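Local coordinates for protein ubiquinone biosynthesis accessory factor UbiJ (Escherichia coli, PDB 6H6O) that binds hydrophobic intermediates of ubiquinone biosynthesis through its SCP2 domain and is essential for the stability of the multi-enzyme Ubi complex, at residues D79-L92 and E106-V120. Sequence-based numbering, arbitrary orientation. Where two conformers were deposited one is given.
Sequences DCTVIAYASVLPKL and ELEVQGDIQVVQNFV. With CA (calcium ion), chain F; LMR ((2S)-2-hydroxybutanedioic acid), chain E; LMR ((2S)-2-hydroxybutanedioic acid), chain C.
Thr81 and Ile83 pair with Gln110 and Glu108 through reciprocal backbone hydrogen bonds, joining strands 80-84 and 107-111 in antiparallel fashion at an axis angle of 162°. Beyond the last pair, Asp112 N reaches Asp79 O at 2.8 Å in a nearly straight bond lying in the carbonyl plane. Positive phi favours glycine at Gly111, the strand's last residue, where nearby Asp79 O leaves little room for a side chain.

On the face bearing Val82 and Val109, helix 113-120 packs across the strands. Cys80 SG, anti to the backbone N (chi1 179°), is carried to Val109 CG1 at 3.8 Å, while Cys80 CB rests on Val115 CB. One methyl of Val82, CG1, meets Val116 CG2 at 3.9 Å, and Leu107 CD1 lies against Ala84 CB. On the other face, Gln110 NE2 donates to Glu108 OE2 from above the carboxylate plane, and Ile83 CD1 lies 3.7 Å from Gln110 NE2.

Where the strands separate, one water accepts from Tyr85 N and donates to Glu106 O. The extended Lys91 chain crosses that of Glu106 at about a right angle, bringing NZ to OE2 at 2.8 Å in a salt bridge. A malate lies over one face of the Tyr85 ring, its C2 3.7 Å above the plane and offset toward the rim; an alanine here would probably leave that ligand without its aromatic platform. At the far end, Asp79 holds a calcium ion through both carboxylate oxygens, with OD2 also accepting from Val47 N, and Asp112 OD1 caps the helix at Gln114 N. A second malate sits against Asp79, Gly111 and Asp112, its O2 2.7 Å from Asp79 OD1.

Strand 107-111 forms one edge of the SCP2-domain sheet within this chain, strand 80-84 continues it to parallel strand 47-52, and helix 95-104, packed on Leu92 and Leu107, connects the two segments.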
ATOM      1  N   ASP A  79     -16.897 -13.397   5.307  1.00 16.03           N
ATOM      2  CA  ASP A  79     -17.883 -13.072   6.326  1.00 16.16           C
ATOM      3  C   ASP A  79     -18.362 -11.635   6.171  1.00 20.07           C
ATOM      4  O   ASP A  79     -19.490 -11.288   6.556  1.00 19.25           O
ATOM      5  CB  ASP A  79     -17.260 -13.305   7.701  1.00 16.57           C
ATOM      6  CG  ASP A  79     -16.964 -14.792   7.922  1.00 19.88           C
ATOM      7  OD1 ASP A  79     -17.904 -15.611   7.840  1.00 18.35           O
ATOM      8  OD2 ASP A  79     -15.783 -15.149   8.029  1.00 16.45           O
ATOM      9  N   CYS A  80     -17.487 -10.806   5.612  1.00 15.94           N
ATOM     10  CA  CYS A  80     -17.732  -9.388   5.386  1.00 16.95           C
ATOM     11  C   CYS A  80     -16.911  -8.965   4.173  1.00 19.96           C
ATOM     12  O   CYS A  80     -15.773  -9.428   3.993  1.00 17.82           O
ATOM     13  CB  CYS A  80     -17.349  -8.580   6.626  1.00 18.27           C
ATOM     14  SG  CYS A  80     -17.586  -6.787   6.470  1.00 23.11           S
ATOM     15  N   THR A  81     -17.505  -8.110   3.333  1.00 17.42           N
ATOM     16  CA  THR A  81     -16.832  -7.572   2.145  1.00 17.47           C
ATOM     17  C   THR A  81     -16.981  -6.056   2.188  1.00 21.08           C
ATOM     18  O   THR A  81     -18.096  -5.541   2.385  1.00 21.44           O
ATOM     19  CB  THR A  81     -17.413  -8.173   0.845  1.00 25.94           C
ATOM     20  OG1 THR A  81     -17.243  -9.591   0.878  1.00 24.04           O
ATOM     21  CG2 THR A  81     -16.743  -7.587  -0.428  1.00 25.08           C
ATOM     22  N   VAL A  82     -15.859  -5.354   2.032  1.00 16.21           N
ATOM     23  CA  VAL A  82     -15.836  -3.901   2.051  1.00 18.11           C
ATOM     24  C   VAL A  82     -15.340  -3.412   0.706  1.00 21.81           C
ATOM     25  O   VAL A  82     -14.417  -4.012   0.135  1.00 21.79           O
ATOM     26  CB  VAL A  82     -15.078  -3.278   3.266  1.00 24.48           C
ATOM     27  CG1 VAL A  82     -15.711  -3.697   4.588  1.00 23.72           C
ATOM     28  CG2 VAL A  82     -13.602  -3.648   3.261  1.00 24.90           C
ATOM     29  N   ILE A  83     -16.012  -2.386   0.160  1.00 19.99           N
ATOM     30  CA  ILE A  83     -15.680  -1.791  -1.137  1.00 19.58           C
ATOM     31  C   ILE A  83     -15.481  -0.283  -0.930  1.00 21.38           C
ATOM     32  O   ILE A  83     -16.383   0.392  -0.435  1.00 21.62           O
ATOM     33  CB  ILE A  83     -16.715  -2.099  -2.262  1.00 23.60           C
ATOM     34  CG1 ILE A  83     -17.036  -3.618  -2.363  1.00 25.72           C
ATOM     35  CG2 ILE A  83     -16.207  -1.546  -3.616  1.00 23.37           C
ATOM     36  CD1 ILE A  83     -18.376  -4.005  -1.821  1.00 38.56           C
ATOM     37  N   ALA A  84     -14.285   0.233  -1.273  1.00 19.07           N
ATOM     38  CA  ALA A  84     -13.972   1.649  -1.077  1.00 19.45           C
ATOM     39  C   ALA A  84     -12.720   2.041  -1.857  1.00 25.09           C
ATOM     40  O   ALA A  84     -11.930   1.174  -2.220  1.00 23.07           O
ATOM     41  CB  ALA A  84     -13.734   1.918   0.402  1.00 19.39           C
ATOM     42  N   TYR A  85     -12.523   3.361  -2.076  1.00 23.89           N
ATOM     43  CA  TYR A  85     -11.310   3.866  -2.695  1.00 23.90           C
ATOM     44  C   TYR A  85     -10.232   3.812  -1.589  1.00 27.72           C
ATOM     45  O   TYR A  85     -10.560   3.874  -0.383  1.00 23.74           O
ATOM     46  CB  TYR A  85     -11.501   5.295  -3.250  1.00 25.86           C
ATOM     47  CG  TYR A  85     -12.179   5.335  -4.602  1.00 28.91           C
ATOM     48  CD1 TYR A  85     -11.478   5.024  -5.761  1.00 31.02           C
ATOM     49  CD2 TYR A  85     -13.522   5.689  -4.726  1.00 30.17           C
ATOM     50  CE1 TYR A  85     -12.103   5.024  -7.007  1.00 33.64           C
ATOM     51  CE2 TYR A  85     -14.156   5.701  -5.972  1.00 31.45           C
ATOM     52  CZ  TYR A  85     -13.442   5.364  -7.110  1.00 42.13           C
ATOM     53  OH  TYR A  85     -14.034   5.370  -8.352  1.00 45.38           O
ATOM     54  N   ALA A  86      -8.955   3.660  -1.993  1.00 26.13           N
ATOM     55  CA  ALA A  86      -7.835   3.548  -1.046  1.00 25.73           C
ATOM     56  C   ALA A  86      -7.773   4.708  -0.044  1.00 30.88           C
ATOM     57  O   ALA A  86      -7.440   4.479   1.115  1.00 30.13           O
ATOM     58  CB  ALA A  86      -6.520   3.454  -1.803  1.00 26.94           C
ATOM     59  N   SER A  87      -8.122   5.942  -0.484  1.00 28.56           N
ATOM     60  CA  SER A  87      -8.068   7.158   0.325  1.00 30.00           C
ATOM     61  C   SER A  87      -9.047   7.148   1.516  1.00 34.78           C
ATOM     62  O   SER A  87      -8.991   8.062   2.332  1.00 33.36           O
ATOM     63  CB  SER A  87      -8.225   8.412  -0.536  1.00 33.83           C
ATOM     64  OG  SER A  87      -9.495   8.445  -1.161  1.00 43.03           O
ATOM     65  N   VAL A  88      -9.921   6.119   1.631  1.00 32.40           N
ATOM     66  CA  VAL A  88     -10.833   5.983   2.771  0.50 32.39           C
ATOM     67  C   VAL A  88     -10.046   5.474   4.013  1.00 38.18           C
ATOM     68  O   VAL A  88     -10.407   5.812   5.135  1.00 37.82           O
ATOM     69  CB  VAL A  88     -12.074   5.109   2.407  0.50 35.43           C
ATOM     70  CG1 VAL A  88     -12.959   4.823   3.619  0.50 34.85           C
ATOM     71  CG2 VAL A  88     -12.895   5.765   1.300  0.50 35.72           C
ATOM     72  N   LEU A  89      -8.971   4.673   3.808  1.00 38.76           N
ATOM     73  CA  LEU A  89      -8.130   4.081   4.871  1.00 40.11           C
ATOM     74  C   LEU A  89      -7.640   5.097   5.945  1.00 45.20           C
ATOM     75  O   LEU A  89      -7.896   4.846   7.124  1.00 45.07           O
ATOM     76  CB  LEU A  89      -6.949   3.282   4.266  1.00 40.88           C
ATOM     77  CG  LEU A  89      -5.915   2.658   5.214  1.00 46.84           C
ATOM     78  CD1 LEU A  89      -6.526   1.545   6.068  1.00 47.08           C
ATOM     79  CD2 LEU A  89      -4.722   2.118   4.427  1.00 50.42           C
ATOM     80  N   PRO A  90      -7.016   6.259   5.621  1.00 43.12           N
ATOM     81  CA  PRO A  90      -6.621   7.185   6.705  1.00 43.66           C
ATOM     82  C   PRO A  90      -7.802   7.804   7.471  1.00 48.43           C
ATOM     83  O   PRO A  90      -7.590   8.439   8.507  1.00 48.74           O
ATOM     84  CB  PRO A  90      -5.771   8.241   5.991  1.00 46.37           C
ATOM     85  CG  PRO A  90      -6.213   8.198   4.588  1.00 50.78           C
ATOM     86  CD  PRO A  90      -6.631   6.788   4.294  1.00 45.05           C
ATOM     87  N   LYS A  91      -9.048   7.602   6.981  1.00 44.24           N
ATOM     88  CA  LYS A  91     -10.262   8.136   7.625  1.00 43.40           C
ATOM     89  C   LYS A  91     -10.847   7.186   8.661  1.00 46.16           C
ATOM     90  O   LYS A  91     -11.671   7.621   9.467  1.00 46.63           O
ATOM     91  CB  LYS A  91     -11.353   8.464   6.594  1.00 44.67           C
ATOM     92  CG  LYS A  91     -10.980   9.543   5.594  1.00 51.73           C
ATOM     93  CD  LYS A  91     -12.030   9.705   4.541  1.00 59.23           C
ATOM     94  CE  LYS A  91     -11.602  10.709   3.504  1.00 64.81           C
ATOM     95  NZ  LYS A  91     -12.675  10.949   2.515  1.00 70.32           N
ATOM     96  N   LEU A  92     -10.511   5.888   8.588  1.00 40.60           N
ATOM     97  CA  LEU A  92     -11.039   4.877   9.494  1.00 39.47           C
ATOM     98  C   LEU A  92     -10.397   4.955  10.905  1.00 44.08           C
ATOM     99  O   LEU A  92      -9.845   3.971  11.403  1.00 43.23           O
ATOM    100  CB  LEU A  92     -10.937   3.466   8.857  1.00 38.57           C
ATOM    101  CG  LEU A  92     -11.780   3.216   7.590  1.00 42.69           C
ATOM    102  CD1 LEU A  92     -11.374   1.917   6.903  1.00 41.85           C
ATOM    103  CD2 LEU A  92     -13.248   3.145   7.913  1.00 44.50           C
ATOM    104  N   GLU A 106     -19.138   6.289   0.981  1.00 25.54           N
ATOM    105  CA  GLU A 106     -17.695   6.253   0.705  1.00 24.99           C
ATOM    106  C   GLU A 106     -17.159   4.835   0.941  1.00 28.23           C
ATOM    107  O   GLU A 106     -16.195   4.417   0.303  1.00 27.31           O
ATOM    108  CB  GLU A 106     -16.938   7.250   1.575  1.00 26.65           C
ATOM    109  CG  GLU A 106     -17.082   8.686   1.112  1.00 38.33           C
ATOM    110  CD  GLU A 106     -16.368   9.685   1.990  1.00 67.22           C
ATOM    111  OE1 GLU A 106     -17.044  10.413   2.753  1.00 64.13           O
ATOM    112  OE2 GLU A 106     -15.119   9.715   1.938  1.00 65.82           O
ATOM    113  N   LEU A 107     -17.796   4.098   1.844  1.00 23.85           N
ATOM    114  CA  LEU A 107     -17.463   2.709   2.136  1.00 24.64           C
ATOM    115  C   LEU A 107     -18.745   1.884   2.040  1.00 27.46           C
ATOM    116  O   LEU A 107     -19.714   2.200   2.720  1.00 26.81           O
ATOM    117  CB  LEU A 107     -16.846   2.563   3.538  1.00 25.22           C
ATOM    118  CG  LEU A 107     -16.456   1.135   3.925  1.00 31.83           C
ATOM    119  CD1 LEU A 107     -14.997   0.866   3.667  1.00 33.03           C
ATOM    120  CD2 LEU A 107     -16.749   0.875   5.349  1.00 37.44           C
ATOM    121  N   GLU A 108     -18.753   0.860   1.190  1.00 22.99           N
ATOM    122  CA  GLU A 108     -19.902  -0.032   1.033  1.00 22.42           C
ATOM    123  C   GLU A 108     -19.590  -1.322   1.769  1.00 24.66           C
ATOM    124  O   GLU A 108     -18.492  -1.863   1.626  1.00 22.73           O
ATOM    125  CB  GLU A 108     -20.187  -0.308  -0.457  1.00 24.72           C
ATOM    126  CG  GLU A 108     -21.448  -1.116  -0.700  1.00 38.67           C
ATOM    127  CD  GLU A 108     -21.598  -1.725  -2.081  1.00 62.14           C
ATOM    128  OE1 GLU A 108     -21.217  -1.067  -3.076  1.00 52.55           O
ATOM    129  OE2 GLU A 108     -22.136  -2.853  -2.166  1.00 52.40           O
ATOM    130  N   VAL A 109     -20.543  -1.797   2.581  1.00 20.66           N
ATOM    131  CA  VAL A 109     -20.374  -3.036   3.348  1.00 21.09           C
ATOM    132  C   VAL A 109     -21.389  -4.100   2.920  1.00 27.29           C
ATOM    133  O   VAL A 109     -22.585  -3.828   2.822  1.00 27.37           O
ATOM    134  CB  VAL A 109     -20.404  -2.810   4.885  1.00 25.44           C
ATOM    135  CG1 VAL A 109     -20.146  -4.115   5.639  1.00 25.08           C
ATOM    136  CG2 VAL A 109     -19.398  -1.750   5.317  1.00 25.28           C
ATOM    137  N   GLN A 110     -20.896  -5.319   2.691  1.00 23.10           N
ATOM    138  CA  GLN A 110     -21.710  -6.490   2.374  1.00 22.63           C
ATOM    139  C   GLN A 110     -21.397  -7.540   3.446  1.00 26.51           C
ATOM    140  O   GLN A 110     -20.286  -7.573   3.973  1.00 26.23           O
ATOM    141  CB  GLN A 110     -21.370  -7.019   0.976  1.00 24.03           C
ATOM    142  CG  GLN A 110     -21.819  -6.082  -0.147  1.00 31.81           C
ATOM    143  CD  GLN A 110     -21.313  -6.470  -1.517  1.00 50.32           C
ATOM    144  OE1 GLN A 110     -20.634  -7.481  -1.709  1.00 48.99           O
ATOM    145  NE2 GLN A 110     -21.627  -5.655  -2.510  1.00 41.15           N
ATOM    146  N   GLY A 111     -22.381  -8.354   3.790  1.00 23.70           N
ATOM    147  CA  GLY A 111     -22.196  -9.367   4.820  1.00 22.65           C
ATOM    148  C   GLY A 111     -22.295  -8.805   6.219  1.00 25.71           C
ATOM    149  O   GLY A 111     -23.086  -7.896   6.473  1.00 27.26           O
ATOM    150  N   ASP A 112     -21.491  -9.348   7.144  1.00 22.24           N
ATOM    151  CA  ASP A 112     -21.536  -8.985   8.552  1.00 21.23           C
ATOM    152  C   ASP A 112     -20.814  -7.669   8.869  1.00 22.11           C
ATOM    153  O   ASP A 112     -19.593  -7.638   8.995  1.00 19.11           O
ATOM    154  CB  ASP A 112     -21.019 -10.154   9.426  1.00 22.27           C
ATOM    155  CG  ASP A 112     -21.073  -9.926  10.925  1.00 27.69           C
ATOM    156  OD1 ASP A 112     -21.772  -8.979  11.360  1.00 27.76           O
ATOM    157  OD2 ASP A 112     -20.455 -10.725  11.669  1.00 26.72           O
ATOM    158  N   ILE A 113     -21.591  -6.601   9.087  1.00 20.71           N
ATOM    159  CA  ILE A 113     -21.050  -5.269   9.436  1.00 21.11           C
ATOM    160  C   ILE A 113     -20.150  -5.307  10.721  1.00 23.48           C
ATOM    161  O   ILE A 113     -19.212  -4.523  10.822  1.00 23.89           O
ATOM    162  CB  ILE A 113     -22.192  -4.199   9.536  1.00 24.86           C
ATOM    163  CG1 ILE A 113     -21.616  -2.759   9.471  1.00 25.26           C
ATOM    164  CG2 ILE A 113     -23.097  -4.430  10.776  1.00 25.55           C
ATOM    165  CD1 ILE A 113     -22.662  -1.610   9.389  1.00 33.28           C
ATOM    166  N   GLN A 114     -20.425  -6.241  11.652  1.00 19.78           N
ATOM    167  CA  GLN A 114     -19.678  -6.384  12.910  1.00 19.03           C
ATOM    168  C   GLN A 114     -18.201  -6.672  12.679  1.00 20.89           C
ATOM    169  O   GLN A 114     -17.375  -6.173  13.431  1.00 18.91           O
ATOM    170  CB  GLN A 114     -20.309  -7.443  13.835  1.00 20.88           C
ATOM    171  CG  GLN A 114     -21.694  -7.042  14.341  1.00 40.33           C
ATOM    172  CD  GLN A 114     -22.236  -8.021  15.351  1.00 66.71           C
ATOM    173  OE1 GLN A 114     -22.676  -9.126  15.016  1.00 65.28           O
ATOM    174  NE2 GLN A 114     -22.235  -7.621  16.611  1.00 58.77           N
ATOM    175  N   VAL A 115     -17.865  -7.412  11.604  1.00 18.01           N
ATOM    176  CA  VAL A 115     -16.476  -7.745  11.258  1.00 16.35           C
ATOM    177  C   VAL A 115     -15.654  -6.476  11.014  1.00 19.53           C
ATOM    178  O   VAL A 115     -14.608  -6.296  11.652  1.00 18.29           O
ATOM    179  CB  VAL A 115     -16.392  -8.775  10.076  1.00 18.48           C
ATOM    180  CG1 VAL A 115     -14.944  -8.987   9.619  1.00 17.34           C
ATOM    181  CG2 VAL A 115     -17.031 -10.111  10.465  1.00 17.80           C
ATOM    182  N   VAL A 116     -16.133  -5.576  10.135  1.00 17.24           N
ATOM    183  CA  VAL A 116     -15.410  -4.326   9.852  1.00 17.66           C
ATOM    184  C   VAL A 116     -15.440  -3.390  11.099  1.00 20.57           C
ATOM    185  O   VAL A 116     -14.432  -2.752  11.392  1.00 20.24           O
ATOM    186  CB  VAL A 116     -15.845  -3.636   8.526  1.00 21.97           C
ATOM    187  CG1 VAL A 116     -17.301  -3.162   8.583  1.00 21.59           C
ATOM    188  CG2 VAL A 116     -14.889  -2.494   8.159  1.00 22.51           C
ATOM    189  N   GLN A 117     -16.556  -3.356  11.849  1.00 18.92           N
ATOM    190  CA  GLN A 117     -16.618  -2.559  13.087  1.00 19.35           C
ATOM    191  C   GLN A 117     -15.541  -3.036  14.081  1.00 21.41           C
ATOM    192  O   GLN A 117     -14.825  -2.206  14.651  1.00 19.78           O
ATOM    193  CB  GLN A 117     -18.007  -2.645  13.745  1.00 21.09           C
ATOM    194  CG  GLN A 117     -19.087  -1.883  12.979  1.00 28.08           C
ATOM    195  CD  GLN A 117     -20.483  -2.195  13.481  1.00 43.20           C
ATOM    196  OE1 GLN A 117     -20.723  -3.171  14.196  1.00 34.37           O
ATOM    197  NE2 GLN A 117     -21.457  -1.390  13.091  1.00 36.64           N
ATOM    198  N   ASN A 118     -15.390  -4.372  14.232  1.00 17.04           N
ATOM    199  CA  ASN A 118     -14.397  -4.967  15.141  1.00 16.79           C
ATOM    200  C   ASN A 118     -12.980  -4.738  14.630  1.00 19.11           C
ATOM    201  O   ASN A 118     -12.089  -4.476  15.425  1.00 17.89           O
ATOM    202  CB  ASN A 118     -14.680  -6.454  15.387  1.00 17.07           C
ATOM    203  CG  ASN A 118     -15.944  -6.654  16.198  1.00 27.39           C
ATOM    204  OD1 ASN A 118     -16.368  -5.784  16.952  1.00 22.59           O
ATOM    205  ND2 ASN A 118     -16.565  -7.810  16.089  1.00 23.39           N
ATOM    206  N   PHE A 119     -12.792  -4.771  13.314  1.00 16.35           N
ATOM    207  CA  PHE A 119     -11.490  -4.505  12.716  1.00 16.15           C
ATOM    208  C   PHE A 119     -11.030  -3.044  13.011  1.00 20.10           C
ATOM    209  O   PHE A 119      -9.899  -2.826  13.469  1.00 20.07           O
ATOM    210  CB  PHE A 119     -11.507  -4.806  11.207  1.00 18.34           C
ATOM    211  CG  PHE A 119     -10.173  -4.554  10.551  1.00 20.70           C
ATOM    212  CD1 PHE A 119      -9.085  -5.393  10.797  1.00 23.66           C
ATOM    213  CD2 PHE A 119      -9.977  -3.440   9.749  1.00 26.98           C
ATOM    214  CE1 PHE A 119      -7.835  -5.152  10.209  1.00 25.50           C
ATOM    215  CE2 PHE A 119      -8.720  -3.188   9.174  1.00 30.86           C
ATOM    216  CZ  PHE A 119      -7.667  -4.066   9.389  1.00 27.55           C
ATOM    217  N   VAL A 120     -11.922  -2.071  12.768  1.00 16.80           N
ATOM    218  CA  VAL A 120     -11.692  -0.635  13.011  1.00 17.39           C
ATOM    219  C   VAL A 120     -11.446  -0.389  14.534  1.00 21.94           C
ATOM    220  O   VAL A 120     -10.502   0.321  14.897  1.00 22.44           O
ATOM    221  CB  VAL A 120     -12.840   0.222  12.388  1.00 21.35           C
ATOM    222  CG1 VAL A 120     -12.758   1.699  12.808  1.00 22.82           C
ATOM    223  CG2 VAL A 120     -12.862   0.074  10.861  1.00 20.14           C
TER
HETATM  224 CA    CA F 204     -16.554 -17.592   8.104  1.00 17.66          CA
HETATM  225  C1  LMR E 203     -21.802 -15.521   4.611  1.00 54.14           C
HETATM  226  O1A LMR E 203     -22.660 -16.086   3.963  1.00 57.84           O
HETATM  227  O1B LMR E 203     -20.959 -14.650   4.110  1.00 48.63           O
HETATM  228  C2  LMR E 203     -21.581 -15.808   6.087  1.00 54.42           C
HETATM  229  O2  LMR E 203     -20.206 -15.746   6.441  1.00 49.06           O
HETATM  230  C3  LMR E 203     -22.389 -14.871   6.977  1.00 57.49           C
HETATM  231  C4  LMR E 203     -21.812 -13.478   7.064  1.00 55.41           C
HETATM  232  O4A LMR E 203     -20.954 -13.328   8.045  1.00 51.34           O
HETATM  233  O4B LMR E 203     -22.145 -12.582   6.316  1.00 56.65           O
HETATM  234  C1  LMR C 201     -10.380   8.769  -9.174  1.00 90.58           C
HETATM  235  O1A LMR C 201     -10.720   9.917  -9.709  1.00 92.29           O
HETATM  236  O1B LMR C 201      -9.601   7.985  -9.682  1.00 90.02           O
HETATM  237  C2  LMR C 201     -11.064   8.482  -7.849  1.00 89.27           C
HETATM  238  O2  LMR C 201     -10.197   7.727  -7.006  1.00 88.86           O
HETATM  239  C3  LMR C 201     -11.482   9.755  -7.121  1.00 89.38           C
HETATM  240  C4  LMR C 201     -12.064   9.454  -5.763  1.00 88.23           C
HETATM  241  O4A LMR C 201     -11.380   9.147  -4.806  1.00 87.16           O
HETATM  242  O4B LMR C 201     -13.368   9.547  -5.718  1.00 88.52           O
HETATM  243  O   HOH W   1     -14.525   5.261  -1.620  1.00 34.17           O
HETATM  244  O   HOH W   2      -9.188   2.409  13.550  1.00 40.31           O
HETATM  245  O   HOH W   3     -16.218 -17.677   5.783  1.00 22.85           O
HETATM  246  O   HOH W   4     -14.424 -18.390   8.370  1.00 14.33           O